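PDB 2PBZ: hypothetical protein from Thermococcus kodakarensis, which probably acts as an ATP- and magnesium-dependent carbon-nitrogen ligase, the PurP enzyme of IMP biosynthesis, and binds ATP. Local coordinates for residues Ala9-Leu14 with Phe38-Ile44; Ser56-Asp60 with Ala78-Ala84; Gly213-Ile217 with Gly271-His277. The contacts are given in a common frame with arbitrary orientation. Residue numbers count along the deposited sequence, not the author numbering.

Contact 1: residues Ala9-Leu14 with Phe38-Ile44; sequences ASHSSL and FYSSLPI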
loop_
_atom_site.group_PDB
_atom_site.type_symbol
_atom_site.label_atom_id
_atom_site.label_comp_id
_atom_site.label_asym_id
_atom_site.label_seq_id
_atom_site.Cartn_x
_atom_site.Cartn_y
_atom_site.Cartn_z
ATOM N N ALA A 9 -7.166 -17.778 16.875
ATOM C CA ALA A 9 -6.327 -17.726 15.686
ATOM C C ALA A 9 -7.102 -17.481 14.400
ATOM O O ALA A 9 -7.609 -18.412 13.775
ATOM C CB ALA A 9 -5.541 -18.998 15.561
ATOM N N SER A 10 -7.182 -16.213 14.008
ATOM C CA SER A 10 -7.879 -15.796 12.799
ATOM C C SER A 10 -8.078 -14.299 12.886
ATOM O O SER A 10 -7.685 -13.669 13.872
ATOM C CB SER A 10 -9.240 -16.467 12.691
ATOM O OG SER A 10 -10.071 -16.056 13.759
ATOM N N HIS A 11 -8.694 -13.740 11.847
ATOM C CA HIS A 11 -8.964 -12.308 11.761
ATOM C C HIS A 11 -7.714 -11.414 11.846
ATOM O O HIS A 11 -7.220 -10.926 10.834
ATOM C CB HIS A 11 -9.959 -11.889 12.847
ATOM C CG HIS A 11 -10.425 -10.471 12.717
ATOM N ND1 HIS A 11 -11.392 -10.081 11.817
ATOM C CD2 HIS A 11 -10.015 -9.337 13.336
ATOM C CE1 HIS A 11 -11.559 -8.773 11.889
ATOM N NE2 HIS A 11 -10.735 -8.297 12.804
ATOM N N SER A 12 -7.217 -11.196 13.055
ATOM C CA SER A 12 -6.053 -10.346 13.246
ATOM C C SER A 12 -5.203 -10.774 14.432
ATOM O O SER A 12 -4.613 -9.934 15.098
ATOM C CB SER A 12 -6.518 -8.910 13.453
ATOM O OG SER A 12 -7.388 -8.837 14.561
ATOM N N SER A 13 -5.147 -12.078 14.689
ATOM C CA SER A 13 -4.376 -12.605 15.798
ATOM C C SER A 13 -2.883 -12.480 15.583
ATOM O O SER A 13 -2.122 -12.459 16.551
ATOM C CB SER A 13 -4.732 -14.069 16.052
ATOM O OG SER A 13 -4.394 -14.906 14.958
ATOM N N LEU A 14 -2.464 -12.394 14.323
ATOM C CA LEU A 14 -1.047 -12.267 13.993
ATOM C C LEU A 14 -0.554 -10.919 14.447
ATOM O O LEU A 14 0.468 -10.798 15.123
ATOM C CB LEU A 14 -0.840 -12.404 12.488
ATOM C CG LEU A 14 -1.219 -13.780 11.937
ATOM C CD1 LEU A 14 -1.195 -13.756 10.427
ATOM C CD2 LEU A 14 -0.262 -14.832 12.479
ATOM N N PHE A 38 0.356 -23.832 10.302
ATOM C CA PHE A 38 0.833 -22.492 10.005
ATOM C C PHE A 38 1.229 -21.673 11.239
ATOM O O PHE A 38 2.326 -21.122 11.303
ATOM C CB PHE A 38 -0.230 -21.726 9.228
ATOM C CG PHE A 38 0.090 -20.284 9.065
ATOM C CD1 PHE A 38 1.179 -19.886 8.302
ATOM C CD2 PHE A 38 -0.652 -19.319 9.724
ATOM C CE1 PHE A 38 1.525 -18.543 8.202
ATOM C CE2 PHE A 38 -0.311 -17.978 9.628
ATOM C CZ PHE A 38 0.783 -17.592 8.863
ATOM N N TYR A 39 0.321 -21.579 12.204
ATOM C CA TYR A 39 0.583 -20.810 13.405
ATOM C C TYR A 39 1.651 -21.386 14.335
ATOM O O TYR A 39 2.319 -20.642 15.046
ATOM C CB TYR A 39 -0.712 -20.597 14.192
ATOM C CG TYR A 39 -1.753 -19.759 13.487
ATOM C CD1 TYR A 39 -2.723 -20.347 12.684
ATOM C CD2 TYR A 39 -1.780 -18.375 13.639
ATOM C CE1 TYR A 39 -3.701 -19.577 12.050
ATOM C CE2 TYR A 39 -2.755 -17.592 13.005
ATOM C CZ TYR A 39 -3.712 -18.195 12.218
ATOM O OH TYR A 39 -4.682 -17.419 11.618
ATOM N N SER A 40 1.829 -22.700 14.341
ATOM C CA SER A 40 2.835 -23.277 15.217
ATOM C C SER A 40 4.237 -22.981 14.709
ATOM O O SER A 40 5.201 -23.042 15.460
ATOM C CB SER A 40 2.630 -24.785 15.362
ATOM O OG SER A 40 2.616 -25.417 14.105
ATOM N N SER A 41 4.349 -22.644 13.434
ATOM C CA SER A 41 5.650 -22.338 12.847
ATOM C C SER A 41 6.044 -20.888 13.108
ATOM O O SER A 41 7.124 -20.453 12.722
ATOM C CB SER A 41 5.629 -22.592 11.328
ATOM O OG SER A 41 4.891 -21.595 10.639
ATOM N N LEU A 42 5.165 -20.146 13.775
ATOM C CA LEU A 42 5.429 -18.739 14.068
ATOM C C LEU A 42 6.088 -18.497 15.427
ATOM O O LEU A 42 5.570 -18.884 16.466
ATOM C CB LEU A 42 4.126 -17.934 13.976
ATOM C CG LEU A 42 3.361 -18.091 12.668
ATOM C CD1 LEU A 42 2.077 -17.337 12.735
ATOM C CD2 LEU A 42 4.209 -17.602 11.515
ATOM N N PRO A 43 7.242 -17.832 15.431
ATOM C CA PRO A 43 7.978 -17.535 16.657
ATOM C C PRO A 43 7.272 -16.568 17.598
ATOM O O PRO A 43 7.804 -16.219 18.637
ATOM C CB PRO A 43 9.286 -16.942 16.135
ATOM C CG PRO A 43 9.454 -17.598 14.824
ATOM C CD PRO A 43 8.067 -17.532 14.254
ATOM N N ILE A 44 6.079 -16.119 17.246
ATOM C CA ILE A 44 5.393 -15.162 18.106
ATOM C C ILE A 44 4.421 -15.799 19.090
ATOM O O ILE A 44 3.840 -15.105 19.934
ATOM C CB ILE A 44 4.628 -14.105 17.278
ATOM C CG1 ILE A 44 3.634 -14.811 16.361
ATOM C CG2 ILE A 44 5.616 -13.236 16.502
ATOM C CD1 ILE A 44 2.625 -13.897 15.717
HETATM O O HOH W 1 -6.889 -18.385 10.485
#
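Y39 and L14 do most of the work in this buried contact. The Y39 side chain has chi1 near -65° (m), which carries its ring across to A9-S13. The methyl of A9 sits over one ring face, a CH-pi contact with CB 3.9 Å from the ring centroid and 11° off the normal. S13 OG is 3.7 Å from Y39 CE2. L14 is an m,t rotamer. Its CA-CB bond points sideways, yet CD2 comes 3.4 Å from L42 CD1, 3.8 Å from Y39 CE2 and 4.2 Å from F38 CE2. L42 is also m,t and points toward L14.

The contact belongs to the Rossmann-like N-terminal domain. Strand 5-8, helix 13-22 and strand 27-31 form a beta-alpha-beta unit of its parallel sheet. The loop leaving strand 5-8 and the start of helix 13-22 pack here against the end of helix 36-40 and the loop after it. I44 takes the p,t rotamer; its CD1 lies 3.8 Å from L14 O.

Y39 OH is hydrogen-bonded to water 1 at 2.7 Å, and this water donates a weak bond to A9 O at 3.4 Å. E221 of the second subunit accepts a hydrogen bond from L14 N at OE1; its OE2 is hydrogen-bonded to S13 OG and Y39 OH.

Contact 2: residues Ser56-Asp60 with Ala78-Ala84; sequences SILND and AIEKAKA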
loop_
_atom_site.group_PDB
_atom_site.type_symbol
_atom_site.label_atom_id
_atom_site.label_comp_id
_atom_site.label_asym_id
_atom_site.label_seq_id
_atom_site.Cartn_x
_atom_site.Cartn_y
_atom_site.Cartn_z
ATOM N N SER A 56 -13.560 -22.471 24.733
ATOM C CA SER A 56 -12.811 -22.576 25.982
ATOM C C SER A 56 -12.500 -21.202 26.577
ATOM O O SER A 56 -11.433 -20.996 27.135
ATOM C CB SER A 56 -11.504 -23.336 25.739
ATOM O OG SER A 56 -11.684 -24.296 24.715
ATOM N N ILE A 57 -13.444 -20.270 26.450
ATOM C CA ILE A 57 -13.295 -18.904 26.982
ATOM C C ILE A 57 -13.349 -18.782 28.516
ATOM O O ILE A 57 -14.066 -17.930 29.072
ATOM C CB ILE A 57 -14.361 -17.955 26.416
ATOM C CG1 ILE A 57 -15.768 -18.550 26.595
ATOM C CG2 ILE A 57 -14.035 -17.654 24.953
ATOM C CD1 ILE A 57 -16.881 -17.591 26.212
ATOM N N LEU A 58 -12.593 -19.653 29.181
ATOM C CA LEU A 58 -12.482 -19.639 30.623
ATOM C C LEU A 58 -11.033 -19.243 30.837
ATOM O O LEU A 58 -10.519 -19.274 31.946
ATOM C CB LEU A 58 -12.755 -21.030 31.196
ATOM C CG LEU A 58 -14.144 -21.583 30.858
ATOM C CD1 LEU A 58 -14.153 -23.087 31.025
ATOM C CD2 LEU A 58 -15.197 -20.920 31.740
ATOM N N ASN A 59 -10.387 -18.859 29.744
ATOM C CA ASN A 59 -8.988 -18.456 29.770
ATOM C C ASN A 59 -8.728 -17.540 30.941
ATOM O O ASN A 59 -9.079 -16.376 30.908
ATOM C CB ASN A 59 -8.613 -17.753 28.464
ATOM C CG ASN A 59 -7.153 -17.346 28.429
ATOM O OD1 ASN A 59 -6.792 -16.274 28.895
ATOM N ND2 ASN A 59 -6.300 -18.218 27.896
ATOM N N ASP A 60 -8.125 -18.065 31.988
ATOM C CA ASP A 60 -7.853 -17.244 33.149
ATOM C C ASP A 60 -6.619 -16.428 32.876
ATOM O O ASP A 60 -6.424 -15.929 31.764
ATOM C CB ASP A 60 -7.610 -18.112 34.387
ATOM C CG ASP A 60 -8.884 -18.752 34.923
ATOM O OD1 ASP A 60 -8.748 -19.693 35.747
ATOM O OD2 ASP A 60 -10.004 -18.316 34.536
ATOM N N ALA A 78 -22.559 -15.675 25.537
ATOM C CA ALA A 78 -21.438 -16.344 26.164
ATOM C C ALA A 78 -20.319 -15.380 26.529
ATOM O O ALA A 78 -19.770 -15.436 27.635
ATOM C CB ALA A 78 -20.909 -17.449 25.235
ATOM N N ILE A 79 -20.012 -14.476 25.608
ATOM C CA ILE A 79 -18.937 -13.498 25.801
ATOM C C ILE A 79 -19.229 -12.490 26.911
ATOM O O ILE A 79 -18.361 -12.209 27.755
ATOM C CB ILE A 79 -18.653 -12.741 24.490
ATOM C CG1 ILE A 79 -18.140 -13.740 23.436
ATOM C CG2 ILE A 79 -17.642 -11.638 24.720
ATOM C CD1 ILE A 79 -18.237 -13.241 22.030
ATOM N N GLU A 80 -20.441 -11.933 26.909
ATOM C CA GLU A 80 -20.804 -10.963 27.935
ATOM C C GLU A 80 -20.842 -11.595 29.315
ATOM O O GLU A 80 -20.643 -10.902 30.315
ATOM C CB GLU A 80 -22.138 -10.315 27.611
ATOM C CG GLU A 80 -22.010 -9.140 26.641
ATOM C CD GLU A 80 -23.343 -8.745 26.021
ATOM O OE1 GLU A 80 -24.186 -8.185 26.747
ATOM O OE2 GLU A 80 -23.553 -9.010 24.815
ATOM N N LYS A 81 -21.076 -12.903 29.372
ATOM C CA LYS A 81 -21.114 -13.605 30.649
ATOM C C LYS A 81 -19.864 -14.467 30.821
ATOM O O LYS A 81 -19.770 -15.255 31.771
ATOM C CB LYS A 81 -22.358 -14.491 30.742
ATOM C CG LYS A 81 -22.293 -15.715 29.871
ATOM C CD LYS A 81 -23.611 -16.465 29.835
ATOM C CE LYS A 81 -23.546 -17.609 28.825
ATOM N NZ LYS A 81 -24.904 -18.112 28.452
ATOM N N ALA A 82 -18.912 -14.327 29.895
ATOM C CA ALA A 82 -17.671 -15.092 29.951
ATOM C C ALA A 82 -16.891 -14.823 31.242
ATOM O O ALA A 82 -16.992 -13.750 31.837
ATOM C CB ALA A 82 -16.795 -14.781 28.733
ATOM N N LYS A 83 -16.099 -15.812 31.642
ATOM C CA LYS A 83 -15.297 -15.735 32.851
ATOM C C LYS A 83 -13.948 -15.050 32.627
ATOM O O LYS A 83 -13.426 -14.379 33.523
ATOM C CB LYS A 83 -15.074 -17.152 33.395
ATOM C CG LYS A 83 -15.020 -17.242 34.903
ATOM C CD LYS A 83 -14.388 -18.550 35.373
ATOM C CE LYS A 83 -12.896 -18.561 35.074
ATOM N NZ LYS A 83 -12.228 -19.761 35.641
ATOM N N ALA A 84 -13.391 -15.226 31.431
ATOM C CA ALA A 84 -12.088 -14.662 31.078
ATOM C C ALA A 84 -11.985 -13.145 31.282
ATOM O O ALA A 84 -12.979 -12.435 31.279
ATOM C CB ALA A 84 -11.743 -15.032 29.638
#
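Apolar packing comes first. I57 is a p,t rotamer. Its CA-CB bond points sideways, but CD1 extends to the other segment, 3.8 Å from A82 CB and 4.1 Å from A78 CB. It therefore covers the place where helix 76-80 ends, and L74 flanks I57 there. L58 points away at its CA-CB bond, yet its CD2 lies 4.1 Å from K83 CB. A84 points toward S56-D60, and its CB meets N59 CB at 4.3 Å. V64 also touches A84.

Close approaches to the backbone form a second group. L58 and A84 have the nearest CA atoms, 5.0 Å apart. I57 CD1 makes a van der Waals contact with A78 O at 3.9 Å. A84 CB is 3.2 Å from N59 O, and A84 CA makes a CA-H...O contact of 3.5 Å with the same N59 O.

One charged pair joins the segments. K83 NZ forms a salt bridge with D60 OD2 at 2.9 Å; the hydrogen bond within it is weak. Both residues are exposed, so this link lies at the surface end of the contact.

Bonds within each segment set its shape. L58 N donates to S56 O at 2.7 Å, closing an inverse gamma turn centred on I57. A82 N donates to I79 O at 3.1 Å, just where K81 leaves helical geometry. The whole is a loop-to-helix-end contact of the Rossmann-like domain: the loop after strand 47-50 packs on the end of the short helix 76-80 and the chain that follows.

Contact 3: residues Gly213-Ile217 with Gly271-His277; sequences GNRAI and GGSNADH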
loop_
_atom_site.group_PDB
_atom_site.type_symbol
_atom_site.label_atom_id
_atom_site.label_comp_id
_atom_site.label_asym_id
_atom_site.label_seq_id
_atom_site.Cartn_x
_atom_site.Cartn_y
_atom_site.Cartn_z
ATOM N N GLY A 213 -8.540 -9.014 1.324
ATOM C CA GLY A 213 -7.443 -8.370 2.029
ATOM C C GLY A 213 -7.676 -6.891 2.286
ATOM O O GLY A 213 -8.792 -6.388 2.148
ATOM N N ASN A 214 -6.611 -6.190 2.650
ATOM C CA ASN A 214 -6.710 -4.780 2.960
ATOM C C ASN A 214 -5.500 -4.004 2.444
ATOM O O ASN A 214 -4.382 -4.506 2.481
ATOM C CB ASN A 214 -6.814 -4.606 4.480
ATOM C CG ASN A 214 -7.958 -5.407 5.090
ATOM O OD1 ASN A 214 -9.087 -4.931 5.187
ATOM N ND2 ASN A 214 -7.665 -6.633 5.496
ATOM N N ARG A 215 -5.738 -2.778 1.974
ATOM C CA ARG A 215 -4.676 -1.895 1.479
ATOM C C ARG A 215 -4.567 -0.663 2.378
ATOM O O ARG A 215 -5.567 0.021 2.619
ATOM C CB ARG A 215 -4.966 -1.366 0.063
ATOM C CG ARG A 215 -5.111 -2.370 -1.055
ATOM C CD ARG A 215 -5.205 -1.618 -2.378
ATOM N NE ARG A 215 -5.585 -2.454 -3.518
ATOM C CZ ARG A 215 -6.829 -2.847 -3.793
ATOM N NH1 ARG A 215 -7.840 -2.482 -3.004
ATOM N NH2 ARG A 215 -7.067 -3.600 -4.873
ATOM N N ALA A 216 -3.368 -0.362 2.860
ATOM C CA ALA A 216 -3.187 0.830 3.678
ATOM C C ALA A 216 -3.235 2.016 2.713
ATOM O O ALA A 216 -2.617 1.981 1.644
ATOM C CB ALA A 216 -1.841 0.794 4.400
ATOM N N ILE A 217 -3.977 3.058 3.078
ATOM C CA ILE A 217 -4.102 4.237 2.231
ATOM C C ILE A 217 -3.862 5.537 2.989
ATOM O O ILE A 217 -4.383 5.731 4.085
ATOM C CB ILE A 217 -5.510 4.280 1.552
ATOM C CG1 ILE A 217 -5.873 5.711 1.165
ATOM C CG2 ILE A 217 -6.567 3.725 2.478
ATOM C CD1 ILE A 217 -7.238 5.832 0.526
ATOM N N GLY A 271 -9.402 -5.078 11.366
ATOM C CA GLY A 271 -8.912 -6.050 10.404
ATOM C C GLY A 271 -8.160 -5.328 9.299
ATOM O O GLY A 271 -7.152 -5.823 8.783
ATOM N N GLY A 272 -8.670 -4.152 8.930
ATOM C CA GLY A 272 -8.009 -3.338 7.933
ATOM C C GLY A 272 -6.799 -2.760 8.638
ATOM O O GLY A 272 -6.004 -2.025 8.056
ATOM N N SER A 273 -6.679 -3.091 9.925
ATOM C CA SER A 273 -5.544 -2.637 10.723
ATOM C C SER A 273 -4.328 -3.549 10.530
ATOM O O SER A 273 -3.256 -3.275 11.065
ATOM C CB SER A 273 -5.920 -2.533 12.212
ATOM O OG SER A 273 -6.576 -3.697 12.677
ATOM N N ASN A 274 -4.504 -4.630 9.767
ATOM C CA ASN A 274 -3.401 -5.541 9.471
ATOM C C ASN A 274 -2.509 -4.863 8.418
ATOM O O ASN A 274 -1.347 -5.237 8.241
ATOM C CB ASN A 274 -3.899 -6.885 8.901
ATOM C CG ASN A 274 -4.546 -7.779 9.947
ATOM O OD1 ASN A 274 -4.049 -7.916 11.052
ATOM N ND2 ASN A 274 -5.644 -8.416 9.581
ATOM N N ALA A 275 -3.058 -3.877 7.718
ATOM C CA ALA A 275 -2.295 -3.166 6.705
ATOM C C ALA A 275 -1.265 -2.296 7.418
ATOM O O ALA A 275 -1.429 -1.993 8.600
ATOM C CB ALA A 275 -3.222 -2.309 5.829
ATOM N N ASP A 276 -0.217 -1.897 6.691
ATOM C CA ASP A 276 0.871 -1.089 7.235
ATOM C C ASP A 276 0.578 0.424 7.286
ATOM O O ASP A 276 0.883 1.167 6.345
ATOM C CB ASP A 276 2.149 -1.388 6.427
ATOM C CG ASP A 276 3.368 -0.614 6.910
ATOM O OD1 ASP A 276 3.580 -0.515 8.130
ATOM O OD2 ASP A 276 4.127 -0.120 6.053
ATOM N N HIS A 277 -0.009 0.868 8.398
ATOM C CA HIS A 277 -0.347 2.276 8.596
ATOM C C HIS A 277 0.744 2.963 9.405
ATOM O O HIS A 277 1.429 2.308 10.188
ATOM C CB HIS A 277 -1.654 2.428 9.387
ATOM C CG HIS A 277 -2.793 1.613 8.860
ATOM N ND1 HIS A 277 -3.362 1.828 7.621
ATOM C CD2 HIS A 277 -3.465 0.573 9.407
ATOM C CE1 HIS A 277 -4.334 0.957 7.429
ATOM N NE2 HIS A 277 -4.417 0.182 8.497
HETATM O O HOH W 2 -3.569 4.567 6.799
#
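This is a strand-to-loop packing contact in the ATP-grasp-like part of the protein. Strand 211-216 is an edge strand, within this chain, of a five-stranded antiparallel sheet. The loop after strand 261-266 packs against the face of the strand that carries N214 and A216. Both point toward that loop; R215 and I217 point away. A216 CB lies 3.7 Å from A275 CB, 3.4 Å from D276 O and 3.7 Å from H277 ND1. N214 covers the two glycines G271 and G272. The backbone angles of G271 (117°, -37°) would press a CB against the carbonyl oxygen of D270. The strand also reaches another chain: G213 and N214 pair with an antiparallel strand of the second subunit, so the sheet continues across the interface. R215 forms a salt bridge with E191 of that subunit, and D276 one with its R287. Inside the loop, H277 NE2 donates to G272 O at 2.8 Å. At the other ring nitrogen, H277 ND1 is 2.9 Å from water 2, which donates to I217 O at 3.1 Å.

Overall arrangement
Contacts 1 and 2 both belong to the Rossmann-like domain. Their centres are 21 Å apart and their nearest atoms about 11 Å. Contact 3 belongs to the ATP-grasp-like part. Contacts 1 and 3 touch, with centres 17 Å apart: N274 ND2 probably donates to H11 O at 3.2 Å, and S12 CB packs on N274 OD1 at 3.6 Å. This is a direct junction between the two parts. Both contacts also meet the second subunit. In contact 3, G272 lies about 6 Å from the side chain of Y172, an ATP-binding residue, and the N214 side chain about 9 Å from a bound ATP. In contact 1, the S10 side chain is about 13 Å from a bound ATP. Contact 2 lies away from the ATP sites.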